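Long-range contacts in DyP-type peroxidase (PDB 6FSK), which acts as a heme b peroxidase that uses hydrogen peroxide to oxidise substrates, probably including dyes and manganese(II): residues A183-G188 and L245-P250; T20-F25 and H171-V176; I330-P335 and G426-I431. The protein carries 1 engineered substitution. All coordinates share one frame; numbering follows the deposited sequence.

Contact 1 (A183-G188 and L245-P250); sequences AHEHFG and LFQMVP. With HEM (protoporphyrin IX containing Fe), chain C.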
# COMPACT_ATOMS: atom_id res chain seq x y z
N ALA A 183 -2.92 13.84 -6.23
CA ALA A 183 -2.52 12.91 -5.16
C ALA A 183 -3.75 12.35 -4.38
O ALA A 183 -3.52 11.59 -3.41
CB ALA A 183 -1.58 13.58 -4.17
N HIS A 184 -4.94 12.55 -4.89
CA HIS A 184 -6.11 11.93 -4.32
C HIS A 184 -6.41 10.63 -5.01
O HIS A 184 -6.43 10.54 -6.22
CB HIS A 184 -7.32 12.85 -4.47
CG HIS A 184 -7.24 14.11 -3.64
ND1 HIS A 184 -8.25 14.52 -2.80
CD2 HIS A 184 -6.31 15.08 -3.62
CE1 HIS A 184 -7.91 15.69 -2.25
NE2 HIS A 184 -6.72 16.03 -2.70
N GLU A 185 -6.64 9.59 -4.19
CA GLU A 185 -7.08 8.29 -4.76
C GLU A 185 -8.46 8.44 -5.37
O GLU A 185 -9.09 9.47 -5.15
CB GLU A 185 -6.91 7.16 -3.76
CG GLU A 185 -7.65 7.39 -2.47
CD GLU A 185 -9.09 7.31 -2.67
OE1 GLU A 185 -9.84 8.12 -2.08
OE2 GLU A 185 -9.60 6.37 -3.39
N HIS A 186 -8.89 7.46 -6.17
CA HIS A 186 -10.12 7.67 -6.99
C HIS A 186 -11.41 7.87 -6.20
O HIS A 186 -12.38 8.45 -6.78
CB HIS A 186 -10.26 6.54 -7.98
CG HIS A 186 -9.51 6.77 -9.25
ND1 HIS A 186 -9.92 7.71 -10.16
CD2 HIS A 186 -8.33 6.28 -9.73
CE1 HIS A 186 -9.07 7.76 -11.19
NE2 HIS A 186 -8.09 6.92 -10.94
N PHE A 187 -11.51 7.44 -4.94
CA PHE A 187 -12.68 7.81 -4.15
C PHE A 187 -12.70 9.27 -3.78
O PHE A 187 -13.76 9.77 -3.36
CB PHE A 187 -12.90 6.98 -2.88
CG PHE A 187 -13.11 5.50 -3.09
CD1 PHE A 187 -13.98 4.96 -4.01
CD2 PHE A 187 -12.40 4.60 -2.31
CE1 PHE A 187 -14.13 3.58 -4.14
CE2 PHE A 187 -12.51 3.23 -2.45
CZ PHE A 187 -13.35 2.70 -3.43
N GLY A 188 -11.59 10.00 -3.91
CA GLY A 188 -11.51 11.41 -3.67
C GLY A 188 -10.70 11.85 -2.52
O GLY A 188 -10.51 13.08 -2.36
N LEU A 245 -5.82 -3.09 -7.34
CA LEU A 245 -7.09 -2.84 -6.60
C LEU A 245 -8.04 -1.99 -7.38
O LEU A 245 -7.84 -0.80 -7.51
CB LEU A 245 -6.84 -2.25 -5.23
CG LEU A 245 -6.01 -3.15 -4.32
CD1 LEU A 245 -5.80 -2.43 -2.95
CD2 LEU A 245 -6.59 -4.52 -4.01
N PHE A 246 -9.07 -2.59 -7.96
CA PHE A 246 -10.04 -1.77 -8.73
C PHE A 246 -10.97 -1.11 -7.73
O PHE A 246 -11.32 -1.72 -6.71
CB PHE A 246 -10.83 -2.68 -9.70
CG PHE A 246 -10.07 -3.03 -10.92
CD1 PHE A 246 -8.99 -3.86 -10.88
CD2 PHE A 246 -10.39 -2.50 -12.15
CE1 PHE A 246 -8.19 -4.11 -12.00
CE2 PHE A 246 -9.66 -2.82 -13.29
CZ PHE A 246 -8.56 -3.63 -13.21
N GLN A 247 -11.37 0.11 -8.02
CA GLN A 247 -12.29 0.84 -7.17
C GLN A 247 -13.61 1.09 -7.90
O GLN A 247 -13.62 1.47 -9.06
CB GLN A 247 -11.67 2.15 -6.76
CG GLN A 247 -10.47 1.89 -5.82
CD GLN A 247 -9.73 3.17 -5.54
OE1 GLN A 247 -8.59 3.28 -5.88
NE2 GLN A 247 -10.28 4.06 -4.79
N MET A 248 -14.69 0.97 -7.17
CA MET A 248 -16.04 1.16 -7.64
C MET A 248 -16.56 2.52 -7.16
O MET A 248 -17.21 2.62 -6.12
CB MET A 248 -16.88 -0.04 -7.14
CG MET A 248 -16.26 -1.41 -7.44
SD MET A 248 -15.91 -1.71 -9.17
CE MET A 248 -17.56 -2.00 -9.69
N VAL A 249 -16.20 3.58 -7.89
CA VAL A 249 -16.37 4.95 -7.47
C VAL A 249 -17.80 5.40 -7.41
O VAL A 249 -18.24 5.92 -6.39
CB VAL A 249 -15.39 5.91 -8.15
CG1 VAL A 249 -15.51 7.31 -7.61
CG2 VAL A 249 -13.99 5.39 -7.91
N PRO A 250 -18.51 5.30 -8.52
CA PRO A 250 -19.94 5.66 -8.49
C PRO A 250 -20.73 4.90 -7.42
O PRO A 250 -21.62 5.46 -6.75
CB PRO A 250 -20.47 5.31 -9.91
CG PRO A 250 -19.20 5.35 -10.76
CD PRO A 250 -18.06 4.86 -9.84
CHA HEM C . -3.96 5.28 4.64
CHB HEM C . -6.92 4.88 0.86
CHC HEM C . -5.64 0.26 0.42
CHD HEM C . -2.89 0.56 4.40
C1A HEM C . -4.88 5.62 3.65
C2A HEM C . -5.46 6.91 3.45
C3A HEM C . -6.25 6.82 2.37
C4A HEM C . -6.22 5.45 1.95
CMA HEM C . -7.12 7.89 1.80
CAA HEM C . -5.23 8.12 4.33
CBA HEM C . -4.12 9.08 3.93
CGA HEM C . -2.74 8.50 4.12
O1A HEM C . -2.25 8.41 5.25
O2A HEM C . -2.11 8.15 3.09
C1B HEM C . -6.86 3.57 0.38
C2B HEM C . -7.51 3.07 -0.75
C3B HEM C . -7.15 1.78 -0.93
C4B HEM C . -6.24 1.48 0.19
CMB HEM C . -8.48 3.83 -1.61
CAB HEM C . -7.51 0.75 -1.93
CBB HEM C . -7.99 1.03 -3.12
C1C HEM C . -4.86 -0.14 1.47
C2C HEM C . -4.36 -1.41 1.77
C3C HEM C . -3.61 -1.37 2.90
C4C HEM C . -3.58 0.02 3.30
CMC HEM C . -4.62 -2.63 0.92
CAC HEM C . -2.92 -2.41 3.71
CBC HEM C . -3.31 -3.70 3.75
C1D HEM C . -2.93 1.92 4.74
C2D HEM C . -2.03 2.44 5.82
C3D HEM C . -2.32 3.80 5.84
C4D HEM C . -3.38 4.01 4.87
CMD HEM C . -1.04 1.72 6.63
CAD HEM C . -1.76 4.86 6.79
CBD HEM C . -2.49 4.93 8.09
CGD HEM C . -1.83 5.89 9.05
O1D HEM C . -2.62 6.72 9.55
O2D HEM C . -0.62 5.89 9.19
NA HEM C . -5.43 4.67 2.79
NB HEM C . -6.17 2.58 0.99
NC HEM C . -4.47 0.72 2.52
ND HEM C . -3.74 2.86 4.28
FE HEM C . -5.01 2.70 2.70
O HOH W 1 -6.93 5.34 -6.54
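Glu185 OE2 takes N-H groups from both Gln247 and Phe187 while lying 3.3 Å from the heme methyl carbon CMB. Gln247 NE2 gives the bond across the contact, 2.8 Å to Glu185 OE2. It meets the oxygen nearly end-on, and the carboxylate and amide planes are 26° apart. Phe187 N gives the second, 2.7 Å to Glu185 OE2, from above the carboxylate plane. Glu185 CG sits between its backbone N and carbonyl carbon (chi1 58°), and the chain bends again at chi2. This folds the carboxylate back over the turn formed by Glu185 to Gly188. The other oxygen, OE1, is bonded to the backbone N of Tyr189, probably the engineered residue.

Gln247 reaches in from the end of strand 238-247. Gln247 NE2 lies 3.2 Å above the plane of the Phe187 ring, offset toward the rim. Its other end is fixed too: a water gives a bond of 2.7 Å to Gln247 OE1 and accepts one from His186 N. These bonds settle which way round the amide lies. Beyond it, Val249 CG1 packs 3.4 Å from His186 O. Val249 CG2 lies 3.9 Å from Phe187 CD1.

An alanine in place of Glu185 would probably leave Gln247 NE2 and Phe187 N without their shared acceptor and open a gap beside the heme methyl.

The polar ends of Glu185 and Gln247 are paired in a buried part of the heme pocket. Two donors and the turn fix the carboxylate, and its negative charge at the porphyrin edge may influence the electrostatics of the heme.

Contact 2 (T20-F25 and H171-V176); sequences TETYFF and HVRGDV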
# COMPACT_ATOMS: atom_id res chain seq x y z
N THR A 20 3.65 8.99 -13.72
CA THR A 20 3.22 7.75 -14.38
C THR A 20 4.22 6.66 -14.06
O THR A 20 5.39 6.92 -13.76
CB THR A 20 2.97 7.93 -15.87
OG1 THR A 20 2.39 6.76 -16.45
CG2 THR A 20 4.26 8.29 -16.61
N GLU A 21 3.75 5.44 -14.08
CA GLU A 21 4.57 4.28 -13.71
C GLU A 21 4.08 3.06 -14.43
O GLU A 21 2.89 2.77 -14.41
CB GLU A 21 4.58 4.09 -12.17
CG GLU A 21 5.55 3.06 -11.65
CD GLU A 21 5.64 3.08 -10.13
OE1 GLU A 21 4.63 3.40 -9.52
OE2 GLU A 21 6.75 2.71 -9.61
N THR A 22 5.00 2.27 -14.99
CA THR A 22 4.69 0.98 -15.55
C THR A 22 5.34 -0.14 -14.77
O THR A 22 6.55 -0.12 -14.51
CB THR A 22 5.06 0.92 -17.02
OG1 THR A 22 4.24 1.87 -17.72
CG2 THR A 22 4.86 -0.45 -17.58
N TYR A 23 4.52 -1.16 -14.46
CA TYR A 23 4.96 -2.38 -13.82
C TYR A 23 4.97 -3.50 -14.88
O TYR A 23 3.89 -3.83 -15.41
CB TYR A 23 4.16 -2.78 -12.61
CG TYR A 23 4.23 -1.85 -11.44
CD1 TYR A 23 3.40 -0.75 -11.35
CD2 TYR A 23 5.15 -2.12 -10.39
CE1 TYR A 23 3.45 0.12 -10.26
CE2 TYR A 23 5.25 -1.26 -9.31
CZ TYR A 23 4.39 -0.15 -9.24
OH TYR A 23 4.51 0.68 -8.09
N PHE A 24 6.16 -4.00 -15.19
CA PHE A 24 6.35 -5.03 -16.20
C PHE A 24 6.64 -6.37 -15.50
O PHE A 24 7.72 -6.61 -14.90
CB PHE A 24 7.50 -4.62 -17.12
CG PHE A 24 7.84 -5.61 -18.19
CD1 PHE A 24 7.09 -5.56 -19.38
CD2 PHE A 24 8.85 -6.58 -18.03
CE1 PHE A 24 7.39 -6.46 -20.43
CE2 PHE A 24 9.15 -7.51 -19.08
CZ PHE A 24 8.41 -7.42 -20.24
N PHE A 25 5.66 -7.28 -15.56
CA PHE A 25 5.73 -8.57 -14.88
C PHE A 25 6.24 -9.65 -15.84
O PHE A 25 5.76 -9.75 -16.96
CB PHE A 25 4.37 -8.97 -14.32
CG PHE A 25 3.81 -7.98 -13.35
CD1 PHE A 25 4.20 -8.04 -12.04
CD2 PHE A 25 2.88 -7.03 -13.70
CE1 PHE A 25 3.68 -7.14 -11.08
CE2 PHE A 25 2.39 -6.11 -12.76
CZ PHE A 25 2.81 -6.16 -11.47
N HIS A 171 1.63 -6.27 -18.23
CA HIS A 171 2.15 -5.02 -17.64
C HIS A 171 0.93 -4.19 -17.24
O HIS A 171 -0.17 -4.33 -17.82
CB HIS A 171 3.13 -4.21 -18.53
CG HIS A 171 2.53 -3.60 -19.75
ND1 HIS A 171 2.45 -4.25 -20.96
CD2 HIS A 171 2.09 -2.36 -19.97
CE1 HIS A 171 1.91 -3.43 -21.85
NE2 HIS A 171 1.76 -2.26 -21.29
N VAL A 172 1.09 -3.36 -16.22
CA VAL A 172 0.08 -2.41 -15.81
C VAL A 172 0.65 -1.00 -15.73
O VAL A 172 1.85 -0.82 -15.49
CB VAL A 172 -0.57 -2.82 -14.47
CG1 VAL A 172 -1.21 -4.18 -14.50
CG2 VAL A 172 0.43 -2.75 -13.35
N ARG A 173 -0.19 -0.00 -15.95
CA ARG A 173 0.25 1.37 -15.91
C ARG A 173 -0.56 2.15 -14.88
O ARG A 173 -1.80 2.05 -14.86
CB ARG A 173 0.17 2.05 -17.25
CG ARG A 173 0.93 3.38 -17.32
CD ARG A 173 0.71 4.03 -18.68
NE ARG A 173 -0.60 4.63 -18.74
CZ ARG A 173 -1.26 5.01 -19.84
NH1 ARG A 173 -0.69 4.92 -21.07
NH2 ARG A 173 -2.40 5.60 -19.72
N GLY A 174 0.10 2.98 -14.14
CA GLY A 174 -0.53 3.93 -13.23
C GLY A 174 -0.29 5.36 -13.76
O GLY A 174 0.75 5.68 -14.41
N ASP A 175 -1.22 6.23 -13.44
CA ASP A 175 -1.17 7.62 -13.78
C ASP A 175 -1.80 8.44 -12.68
O ASP A 175 -2.92 8.10 -12.24
CB ASP A 175 -1.99 7.83 -15.03
CG ASP A 175 -1.39 7.11 -16.23
OD1 ASP A 175 -0.37 7.66 -16.78
OD2 ASP A 175 -1.92 6.05 -16.62
N VAL A 176 -1.11 9.46 -12.23
CA VAL A 176 -1.74 10.33 -11.23
C VAL A 176 -2.98 11.00 -11.84
O VAL A 176 -3.13 11.12 -13.07
CB VAL A 176 -0.73 11.35 -10.63
CG1 VAL A 176 0.45 10.61 -9.96
CG2 VAL A 176 -0.35 12.38 -11.65
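Glu21 pairs with Gly174 and Tyr23 with Val172 through the backbone, two hydrogen-bonded pairs of an antiparallel sheet. Gly174 N to Glu21 O is 2.8 Å and nearly straight at 173°. Tyr23 N to Val172 O is 2.9 Å. CA-H...O contacts accompany these bonds, among them Thr22 CA to Val172 O at 3.4 Å.

Apolar packing centres on Val172. Val172 CG2 lies 3.8 Å from Tyr23 CB. Val172 CG2 also meets the edge of the Phe25 ring, 3.9 Å from Phe25 CE2.

The face that carries Thr20, Thr22, Phe24, His171, Arg173 and Asp175 holds these polar contacts. Thr20 OG1 is anti to its backbone N (chi1 -172°). This puts Thr20 OG1 2.9 Å from Asp175 OD1 and 2.8 Å from Gly174 O, two acceptors for one proton. Within its own strand Arg173 forms a side-on salt bridge with Asp175, NE and NH2 both on OD2. Asp175 OD1 also bonds to His143.

Both strands belong to the DyP dimeric alpha+beta barrel domain. Strand 166-175 is an outermost strand of the sheet, beside strand 20-28. Strand 134-140 flanks strand 20-28 on its other edge. Helix 144-156 covers Thr20, Thr22 and Phe24, while Tyr23 and Val172 face strand 379-386.

Contact 3 (I330-P335 and G426-I431); sequences IRKTYP and GFDAII. With HEM (protoporphyrin IX containing Fe), chain C.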
# COMPACT_ATOMS: atom_id res chain seq x y z
N ILE A 330 -7.98 4.30 8.39
CA ILE A 330 -6.61 4.60 8.86
C ILE A 330 -6.38 4.00 10.23
O ILE A 330 -5.24 3.74 10.62
CB ILE A 330 -6.23 6.13 8.88
CG1 ILE A 330 -7.01 6.90 9.97
CG2 ILE A 330 -6.39 6.69 7.48
CD1 ILE A 330 -6.56 8.37 10.08
N ARG A 331 -7.46 3.87 11.03
CA ARG A 331 -7.34 3.33 12.37
C ARG A 331 -7.18 1.82 12.39
O ARG A 331 -6.49 1.25 13.26
CB ARG A 331 -8.56 3.80 13.22
CG ARG A 331 -8.50 3.55 14.72
CD ARG A 331 -9.56 4.49 15.34
NE ARG A 331 -9.47 4.31 16.80
CZ ARG A 331 -10.05 5.16 17.65
NH1 ARG A 331 -10.87 6.07 17.17
NH2 ARG A 331 -9.83 5.01 18.91
N LYS A 332 -7.85 1.15 11.45
CA LYS A 332 -7.69 -0.27 11.18
C LYS A 332 -6.29 -0.58 10.67
O LYS A 332 -5.77 -1.63 11.01
CB LYS A 332 -8.71 -0.74 10.16
CG LYS A 332 -10.09 -0.90 10.70
CD LYS A 332 -10.31 -2.25 11.43
CE LYS A 332 -11.75 -2.57 11.68
NZ LYS A 332 -11.85 -3.94 12.20
N THR A 333 -5.60 0.32 10.02
CA THR A 333 -4.34 0.01 9.38
C THR A 333 -3.12 0.58 10.14
O THR A 333 -2.09 -0.04 10.08
CB THR A 333 -4.31 0.48 7.91
OG1 THR A 333 -4.47 1.89 7.86
CG2 THR A 333 -5.36 -0.28 7.03
N TYR A 334 -3.32 1.62 10.90
CA TYR A 334 -2.31 2.07 11.87
C TYR A 334 -3.06 2.46 13.15
O TYR A 334 -3.53 3.60 13.31
CB TYR A 334 -1.48 3.22 11.36
CG TYR A 334 -0.45 3.75 12.35
CD1 TYR A 334 0.12 2.96 13.28
CD2 TYR A 334 -0.06 5.08 12.27
CE1 TYR A 334 1.05 3.50 14.19
CE2 TYR A 334 0.84 5.61 13.14
CZ TYR A 334 1.41 4.81 14.07
OH TYR A 334 2.30 5.43 14.98
N PRO A 335 -3.12 1.54 14.10
CA PRO A 335 -3.96 1.77 15.33
C PRO A 335 -3.50 2.86 16.27
O PRO A 335 -4.26 3.26 17.17
CB PRO A 335 -3.94 0.40 16.01
CG PRO A 335 -3.83 -0.56 14.86
CD PRO A 335 -2.86 0.10 13.93
N GLY A 426 -16.75 -3.75 13.38
CA GLY A 426 -17.00 -4.15 12.02
C GLY A 426 -15.80 -4.06 11.12
O GLY A 426 -14.64 -4.02 11.58
N PHE A 427 -16.08 -4.22 9.86
CA PHE A 427 -15.05 -4.24 8.84
C PHE A 427 -14.52 -2.84 8.50
O PHE A 427 -15.26 -1.84 8.51
CB PHE A 427 -15.58 -4.90 7.50
CG PHE A 427 -15.74 -6.38 7.62
CD1 PHE A 427 -16.82 -6.90 8.29
CD2 PHE A 427 -14.80 -7.24 7.14
CE1 PHE A 427 -16.98 -8.28 8.44
CE2 PHE A 427 -14.94 -8.62 7.30
CZ PHE A 427 -16.04 -9.12 7.96
N ASP A 428 -13.26 -2.81 8.09
CA ASP A 428 -12.72 -1.69 7.35
C ASP A 428 -13.55 -1.63 6.06
O ASP A 428 -13.65 -2.64 5.32
CB ASP A 428 -11.28 -1.98 7.04
CG ASP A 428 -10.62 -0.92 6.23
OD1 ASP A 428 -11.18 -0.43 5.20
OD2 ASP A 428 -9.43 -0.55 6.57
N ALA A 429 -14.26 -0.53 5.82
CA ALA A 429 -15.18 -0.48 4.69
C ALA A 429 -14.51 -0.14 3.40
O ALA A 429 -15.12 -0.20 2.34
CB ALA A 429 -16.31 0.51 4.99
N ILE A 430 -13.25 0.17 3.45
CA ILE A 430 -12.51 0.41 2.21
C ILE A 430 -11.89 -0.89 1.70
O ILE A 430 -12.08 -1.29 0.58
CB ILE A 430 -11.43 1.51 2.39
CG1 ILE A 430 -12.05 2.78 2.90
CG2 ILE A 430 -10.63 1.72 1.13
CD1 ILE A 430 -13.01 3.46 1.97
N ILE A 431 -11.15 -1.57 2.55
CA ILE A 431 -10.41 -2.77 2.18
C ILE A 431 -10.79 -4.06 2.88
O ILE A 431 -10.30 -5.12 2.53
CB ILE A 431 -8.85 -2.59 2.32
CG1 ILE A 431 -8.45 -2.36 3.80
CG2 ILE A 431 -8.31 -1.46 1.51
CD1 ILE A 431 -7.04 -2.65 4.16
CHA HEM C . -3.96 5.28 4.64
CHB HEM C . -6.92 4.88 0.86
CHC HEM C . -5.64 0.26 0.42
CHD HEM C . -2.89 0.56 4.40
C1A HEM C . -4.88 5.62 3.65
C2A HEM C . -5.46 6.91 3.45
C3A HEM C . -6.25 6.82 2.37
C4A HEM C . -6.22 5.45 1.95
CMA HEM C . -7.12 7.89 1.80
CAA HEM C . -5.23 8.12 4.33
CBA HEM C . -4.12 9.08 3.93
CGA HEM C . -2.74 8.50 4.12
O1A HEM C . -2.25 8.41 5.25
O2A HEM C . -2.11 8.15 3.09
C1B HEM C . -6.86 3.57 0.38
C2B HEM C . -7.51 3.07 -0.75
C3B HEM C . -7.15 1.78 -0.93
C4B HEM C . -6.24 1.48 0.19
CMB HEM C . -8.48 3.83 -1.61
CAB HEM C . -7.51 0.75 -1.93
CBB HEM C . -7.99 1.03 -3.12
C1C HEM C . -4.86 -0.14 1.47
C2C HEM C . -4.36 -1.41 1.77
C3C HEM C . -3.61 -1.37 2.90
C4C HEM C . -3.58 0.02 3.30
CMC HEM C . -4.62 -2.63 0.92
CAC HEM C . -2.92 -2.41 3.71
CBC HEM C . -3.31 -3.70 3.75
C1D HEM C . -2.93 1.92 4.74
C2D HEM C . -2.03 2.44 5.82
C3D HEM C . -2.32 3.80 5.84
C4D HEM C . -3.38 4.01 4.87
CMD HEM C . -1.04 1.72 6.63
CAD HEM C . -1.76 4.86 6.79
CBD HEM C . -2.49 4.93 8.09
CGD HEM C . -1.83 5.89 9.05
O1D HEM C . -2.62 6.72 9.55
O2D HEM C . -0.62 5.89 9.19
NA HEM C . -5.43 4.67 2.79
NB HEM C . -6.17 2.58 0.99
NC HEM C . -4.47 0.72 2.52
ND HEM C . -3.74 2.86 4.28
FE HEM C . -5.01 2.70 2.70
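The proximal side of the heme, where His329 binds the iron, is built here from helix 329-333 and the loop 426-431. The Lys332 and Asp428 side chains run alongside each other, pointing opposite ways, with Lys332 CB 3.7 Å from Asp428 OD2. The lysine chain bends at chi2 (-83°) and runs on to the loop backbone. There Lys332 NZ bonds to Gly426 O at 2.9 Å, nearly along the C=O axis. The carbonyls of Trp400 and Phe406 also accept from this ammonium group.

Asp428 has its CG anti to the backbone N (chi1 178°), and its two oxygens have separate tasks. Asp428 OD1 takes Ile430 N, which closes an Asx turn, and Ile431 N at 2.9 Å, which comes from above the carboxylate plane. OD2 accepts from His329 ND1.

Thr333 and Ile431 meet at their tips, Thr333 CG2 to Ile431 CD1 4.1 Å. Both lie against the same face of the porphyrin. Ile431 CG2 is 3.4 Å from the methine carbon CHC of the heme. Thr333 OG1 approaches heme C2D to 3.2 Å, while bonding to the carbonyl of His329. Ile430 joins them on this face: Ile430 CG2 lies 3.9 Å from heme C2B.

The carboxylate is thus fixed by its own loop and holds the axial histidine. Such a histidine-aspartate pair is familiar from heme peroxidases. It would be expected to polarise the imidazole and strengthen its donation to the iron. Lys332 turns its charge to backbone carbonyls instead of this carboxylate.

Overall arrangement
Contacts 1 and 3 both touch the heme. Contact 1 borders the porphyrin rim near the methyl CMB, and contact 3 lines part of the proximal face. Their centres are about 16 Å apart and their nearest atoms about 4 Å. Contact 2 lies in the same sheet that contact 1 reaches through strand 238-247. These two have centres about 16 Å apart and nearest atoms about 5 Å. Gly174 of contact 2 is still about 13 Å from the heme. Contacts 2 and 3 lie on opposite sides of the chain's centre, with about 26 Å between their own centres. Contact 2 is plain sheet pairing away from the heme, while contacts 1 and 3 hold residues of the heme pocket.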